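Local coordinates for type 2A phosphatase-associated protein 42 (Saccharomyces cerevisiae, PDB 2V0P) that binds type 2A protein phosphatase catalytic subunits and inhibits the phosphatase SIT4 in TOR signalling, here as its helical, tetratricopeptide repeat-like N-terminal domain, at residues 175-180 against 208-213; 113-118 against 214-219. All coordinates share one frame; numbering follows the deposited sequence.

Contact 1. Residues 175-180 against 208-213; sequences EISTKL and LHHFSL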
# COMPACT_ATOMS: atom_id res chain seq x y z
N GLU A 175 20.37 -15.22 -5.54
CA GLU A 175 21.74 -15.68 -5.68
C GLU A 175 22.21 -16.28 -4.32
O GLU A 175 22.61 -17.43 -4.25
CB GLU A 175 22.60 -14.51 -6.10
CG GLU A 175 24.01 -14.88 -6.49
CD GLU A 175 24.90 -13.66 -6.69
OE1 GLU A 175 24.40 -12.52 -6.54
OE2 GLU A 175 26.10 -13.85 -6.99
N ILE A 176 22.10 -15.48 -3.27
CA ILE A 176 22.58 -15.85 -1.92
C ILE A 176 21.75 -16.98 -1.38
O ILE A 176 22.31 -17.93 -0.80
CB ILE A 176 22.63 -14.61 -1.01
CG1 ILE A 176 23.68 -13.65 -1.56
CG2 ILE A 176 22.82 -14.96 0.45
CD1 ILE A 176 24.97 -14.28 -1.91
N SER A 177 20.44 -16.97 -1.64
CA SER A 177 19.65 -18.15 -1.28
C SER A 177 20.16 -19.47 -1.88
O SER A 177 20.27 -20.47 -1.17
CB SER A 177 18.16 -17.97 -1.57
OG SER A 177 17.66 -16.94 -0.80
N THR A 178 20.47 -19.46 -3.17
CA THR A 178 20.99 -20.63 -3.84
C THR A 178 22.34 -21.03 -3.26
O THR A 178 22.56 -22.20 -3.03
CB THR A 178 21.09 -20.44 -5.37
OG1 THR A 178 19.82 -20.02 -5.87
CG2 THR A 178 21.47 -21.73 -6.06
N LYS A 179 23.24 -20.07 -3.05
CA LYS A 179 24.52 -20.37 -2.42
C LYS A 179 24.33 -20.99 -1.02
O LYS A 179 24.97 -21.99 -0.68
CB LYS A 179 25.44 -19.15 -2.39
CG LYS A 179 26.11 -18.85 -3.71
CD LYS A 179 26.56 -17.38 -3.82
CE LYS A 179 27.81 -17.07 -2.99
NZ LYS A 179 28.31 -15.67 -3.18
N LEU A 180 23.42 -20.42 -0.25
CA LEU A 180 23.06 -20.98 1.07
C LEU A 180 22.49 -22.39 0.99
O LEU A 180 22.86 -23.30 1.74
CB LEU A 180 22.10 -20.03 1.78
CG LEU A 180 21.50 -20.49 3.12
CD1 LEU A 180 22.60 -20.91 4.07
CD2 LEU A 180 20.71 -19.41 3.70
N LEU A 208 23.90 -15.59 7.48
CA LEU A 208 23.72 -14.18 7.84
C LEU A 208 23.48 -13.35 6.57
O LEU A 208 22.68 -12.44 6.55
CB LEU A 208 24.93 -13.65 8.63
CG LEU A 208 25.00 -14.32 10.00
CD1 LEU A 208 26.31 -13.85 10.68
CD2 LEU A 208 23.87 -14.03 10.92
N HIS A 209 24.22 -13.68 5.51
CA HIS A 209 24.11 -12.97 4.26
C HIS A 209 22.64 -13.01 3.77
O HIS A 209 22.14 -12.00 3.41
CB HIS A 209 25.07 -13.57 3.23
CG HIS A 209 25.36 -12.67 2.08
ND1 HIS A 209 26.47 -12.82 1.27
CD2 HIS A 209 24.72 -11.57 1.63
CE1 HIS A 209 26.46 -11.89 0.34
NE2 HIS A 209 25.41 -11.11 0.55
N HIS A 210 21.99 -14.16 3.84
CA HIS A 210 20.68 -14.39 3.29
C HIS A 210 19.74 -13.61 4.19
O HIS A 210 18.92 -12.89 3.70
CB HIS A 210 20.37 -15.88 3.27
CG HIS A 210 18.93 -16.20 3.15
ND1 HIS A 210 18.23 -16.82 4.16
CD2 HIS A 210 18.04 -15.94 2.17
CE1 HIS A 210 16.96 -16.94 3.80
NE2 HIS A 210 16.82 -16.42 2.60
N PHE A 211 19.97 -13.70 5.52
CA PHE A 211 19.21 -12.91 6.48
C PHE A 211 19.18 -11.39 6.23
O PHE A 211 18.12 -10.76 6.32
CB PHE A 211 19.62 -13.25 7.90
CG PHE A 211 19.38 -14.66 8.27
CD1 PHE A 211 18.55 -15.47 7.56
CD2 PHE A 211 19.97 -15.18 9.46
CE1 PHE A 211 18.30 -16.81 7.96
CE2 PHE A 211 19.74 -16.46 9.86
CZ PHE A 211 18.92 -17.30 9.13
N SER A 212 20.32 -10.81 5.90
CA SER A 212 20.41 -9.40 5.65
C SER A 212 19.58 -9.01 4.40
O SER A 212 18.94 -7.98 4.42
CB SER A 212 21.87 -8.95 5.51
OG SER A 212 22.35 -9.29 4.24
N LEU A 213 19.57 -9.85 3.38
CA LEU A 213 18.77 -9.59 2.22
C LEU A 213 17.25 -9.75 2.58
O LEU A 213 16.51 -8.87 2.31
CB LEU A 213 19.21 -10.43 1.05
CG LEU A 213 20.61 -9.96 0.57
CD1 LEU A 213 21.28 -11.10 -0.08
CD2 LEU A 213 20.49 -8.79 -0.44
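Ile176 packs against both His209 and Leu213 where helices 156-186 and 199-231, successive in the chain, pair as an antiparallel hairpin, consistent with the tetratricopeptide repeat-like fold; their local axes lie 9.1 Å apart at 152°. The closest backbone pairing is Ile176 with His210, and a branched aliphatic suits this place because it offers one arm to the His209 ring and a second to the backbone at His210. With CG1 beside the backbone N (chi1 -65°), the first arm lies over the imidazole face, Ile176 CG1 standing 3.8 Å from the His209 ring centroid and 11° off its normal, a CH-pi contact, the side chains crossing at about a right angle. Ile176 CG2, anti to the backbone N, comes to 3.6 Å from His210 N. Leu213, one turn beyond His209, sets CD1 3.8 Å from Ile176 CG1. Leu180, one turn on from Ile176, crosses His210 at about a right angle and sets CD2 3.6 Å from His210 CB. The flat His209 ring can offer a face to the isoleucine and NE2 to Asp125 in a hydrogen bond. Small Ser177 fits the margin beside His210, its hydroxyl hydrogen-bonded back to Asn173 O. Cohesion is thus apolar and CH-pi in kind; the Asp125 carboxylate would tend to favour a protonated His209, while Lys179, its NZ 5.6 Å from His209 ND1, would tend to oppose it.

Contact 2. Residues 113-118 against 214-219; sequences NFLTLL and DTINNI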
# COMPACT_ATOMS: atom_id res chain seq x y z
N ASN A 113 18.81 -2.91 14.12
CA ASN A 113 19.83 -3.42 15.03
C ASN A 113 20.68 -4.52 14.38
O ASN A 113 21.86 -4.40 14.36
CB ASN A 113 19.14 -3.94 16.31
CG ASN A 113 18.62 -2.84 17.17
OD1 ASN A 113 18.90 -1.70 16.91
ND2 ASN A 113 17.87 -3.17 18.24
N PHE A 114 20.05 -5.54 13.79
CA PHE A 114 20.69 -6.63 13.12
C PHE A 114 21.64 -6.11 11.99
O PHE A 114 22.73 -6.48 11.98
CB PHE A 114 19.67 -7.61 12.61
CG PHE A 114 20.22 -8.70 11.72
CD1 PHE A 114 21.22 -9.60 12.19
CD2 PHE A 114 19.73 -8.88 10.44
CE1 PHE A 114 21.72 -10.59 11.37
CE2 PHE A 114 20.23 -9.95 9.60
CZ PHE A 114 21.25 -10.79 10.09
N LEU A 115 21.17 -5.25 11.09
CA LEU A 115 21.98 -4.74 10.00
C LEU A 115 23.09 -3.88 10.51
O LEU A 115 24.21 -3.91 10.01
CB LEU A 115 21.11 -3.96 8.94
CG LEU A 115 19.95 -4.73 8.34
CD1 LEU A 115 19.10 -3.84 7.37
CD2 LEU A 115 20.28 -6.03 7.64
N THR A 116 22.81 -3.07 11.51
CA THR A 116 23.78 -2.23 12.03
C THR A 116 24.95 -3.10 12.63
O THR A 116 26.12 -2.78 12.45
CB THR A 116 23.17 -1.39 13.05
OG1 THR A 116 22.27 -0.47 12.39
CG2 THR A 116 24.22 -0.62 13.83
N LEU A 117 24.56 -4.20 13.26
CA LEU A 117 25.51 -5.13 13.88
C LEU A 117 26.37 -5.75 12.80
O LEU A 117 27.57 -5.79 12.97
CB LEU A 117 24.80 -6.23 14.65
CG LEU A 117 25.67 -7.28 15.37
CD1 LEU A 117 26.47 -6.64 16.42
CD2 LEU A 117 24.77 -8.28 15.97
N LEU A 118 25.77 -6.20 11.69
CA LEU A 118 26.54 -6.78 10.60
C LEU A 118 27.50 -5.76 9.99
O LEU A 118 28.68 -6.07 9.70
CB LEU A 118 25.69 -7.41 9.52
CG LEU A 118 24.83 -8.61 9.80
CD1 LEU A 118 23.99 -8.90 8.57
CD2 LEU A 118 25.66 -9.81 10.18
N ASP A 214 16.86 -10.86 3.22
CA ASP A 214 15.52 -11.10 3.67
C ASP A 214 15.01 -9.92 4.45
O ASP A 214 13.90 -9.51 4.24
CB ASP A 214 15.45 -12.35 4.58
CG ASP A 214 13.99 -12.79 4.89
OD1 ASP A 214 13.21 -12.93 3.91
OD2 ASP A 214 13.64 -12.99 6.07
N THR A 215 15.83 -9.37 5.33
CA THR A 215 15.53 -8.22 6.20
C THR A 215 14.99 -7.02 5.42
O THR A 215 14.03 -6.39 5.84
CB THR A 215 16.78 -7.83 7.07
OG1 THR A 215 17.00 -8.90 7.97
CG2 THR A 215 16.61 -6.57 7.91
N ILE A 216 15.60 -6.71 4.29
CA ILE A 216 15.12 -5.58 3.54
C ILE A 216 13.62 -5.80 3.18
O ILE A 216 12.87 -4.90 3.34
CB ILE A 216 15.99 -5.27 2.29
CG1 ILE A 216 17.40 -4.79 2.69
CG2 ILE A 216 15.27 -4.25 1.38
CD1 ILE A 216 17.49 -3.65 3.62
N ASN A 217 13.24 -6.99 2.76
CA ASN A 217 11.86 -7.33 2.48
C ASN A 217 10.94 -7.21 3.66
O ASN A 217 9.81 -6.81 3.54
CB ASN A 217 11.72 -8.72 1.91
CG ASN A 217 12.21 -8.80 0.46
OD1 ASN A 217 12.11 -7.85 -0.30
ND2 ASN A 217 12.73 -9.93 0.10
N ASN A 218 11.45 -7.59 4.82
CA ASN A 218 10.65 -7.50 5.99
C ASN A 218 10.52 -6.08 6.45
O ASN A 218 9.45 -5.70 6.96
CB ASN A 218 11.23 -8.42 7.09
CG ASN A 218 11.38 -9.82 6.65
OD1 ASN A 218 10.64 -10.31 5.90
ND2 ASN A 218 12.46 -10.47 7.09
N ILE A 219 11.60 -5.29 6.34
CA ILE A 219 11.54 -3.94 6.76
C ILE A 219 10.47 -3.23 5.81
O ILE A 219 9.71 -2.50 6.27
CB ILE A 219 12.84 -3.20 6.72
CG1 ILE A 219 13.74 -3.64 7.94
CG2 ILE A 219 12.63 -1.69 6.85
CD1 ILE A 219 15.13 -3.20 7.86
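The forked end of a leucine meets a single threonine methyl where helix 199-231 packs on helix 93-120 in the buried interior of this helical domain. Leu115 has CG beside the backbone N (chi1 -56°) and an extended second torsion (177°), which carries its fork straight at the other helix. There it meets Thr215 tip to tip, CD1 and CD2 of Leu115 each 3.7 Å from Thr215 CG2. Leu115 CD1 also touches the ends of two isoleucines, Ile216 CD1 and Ile219 CD1, each at 4.1 Å. Thr215 is well chosen because its branches divide the work: CG2, anti to the backbone N, faces the leucine, and OG1, beside that N, is hydrogen-bonded to Phe211 O of its own helix. Phe114, with CG anti to its backbone N (chi1 172°), presents a ring edge to this hydroxyl, Phe114 CD2 lying 3.7 Å from Thr215 OG1. An alanine in place of Leu115 would probably loosen the crossing, as the methyls touching Thr215, Ile216 and Ile219 would be lost. With the local axes of 113-118 and 214-219 11.3 Å apart, the two segments meet through side-chain ends, and the buried hydroxyl is satisfied locally, leaving dispersion to join them.

Overall arrangement
From the N terminus, residues 113-118 on helix 93-120 come first, then 175-180 on helix 156-186, and finally 208-213 and 214-219, which are consecutive on helix 199-231. Contact 2 closes a long, mostly helical loop of 95 residues; contact 1 closes a shorter one of 27, nested inside it. Helix 199-231 is therefore shared, packing against helix 156-186 through contact 1 and against helix 93-120 through contact 2. The centres of the two contacts lie about 12 Å apart, and the contacts touch: Phe211 and Ser212 pack against Phe114, Leu115 and Leu118. Such antiparallel helix packing accords with the tetratricopeptide repeat-like fold, with contact 2 nearer the centre of the chain.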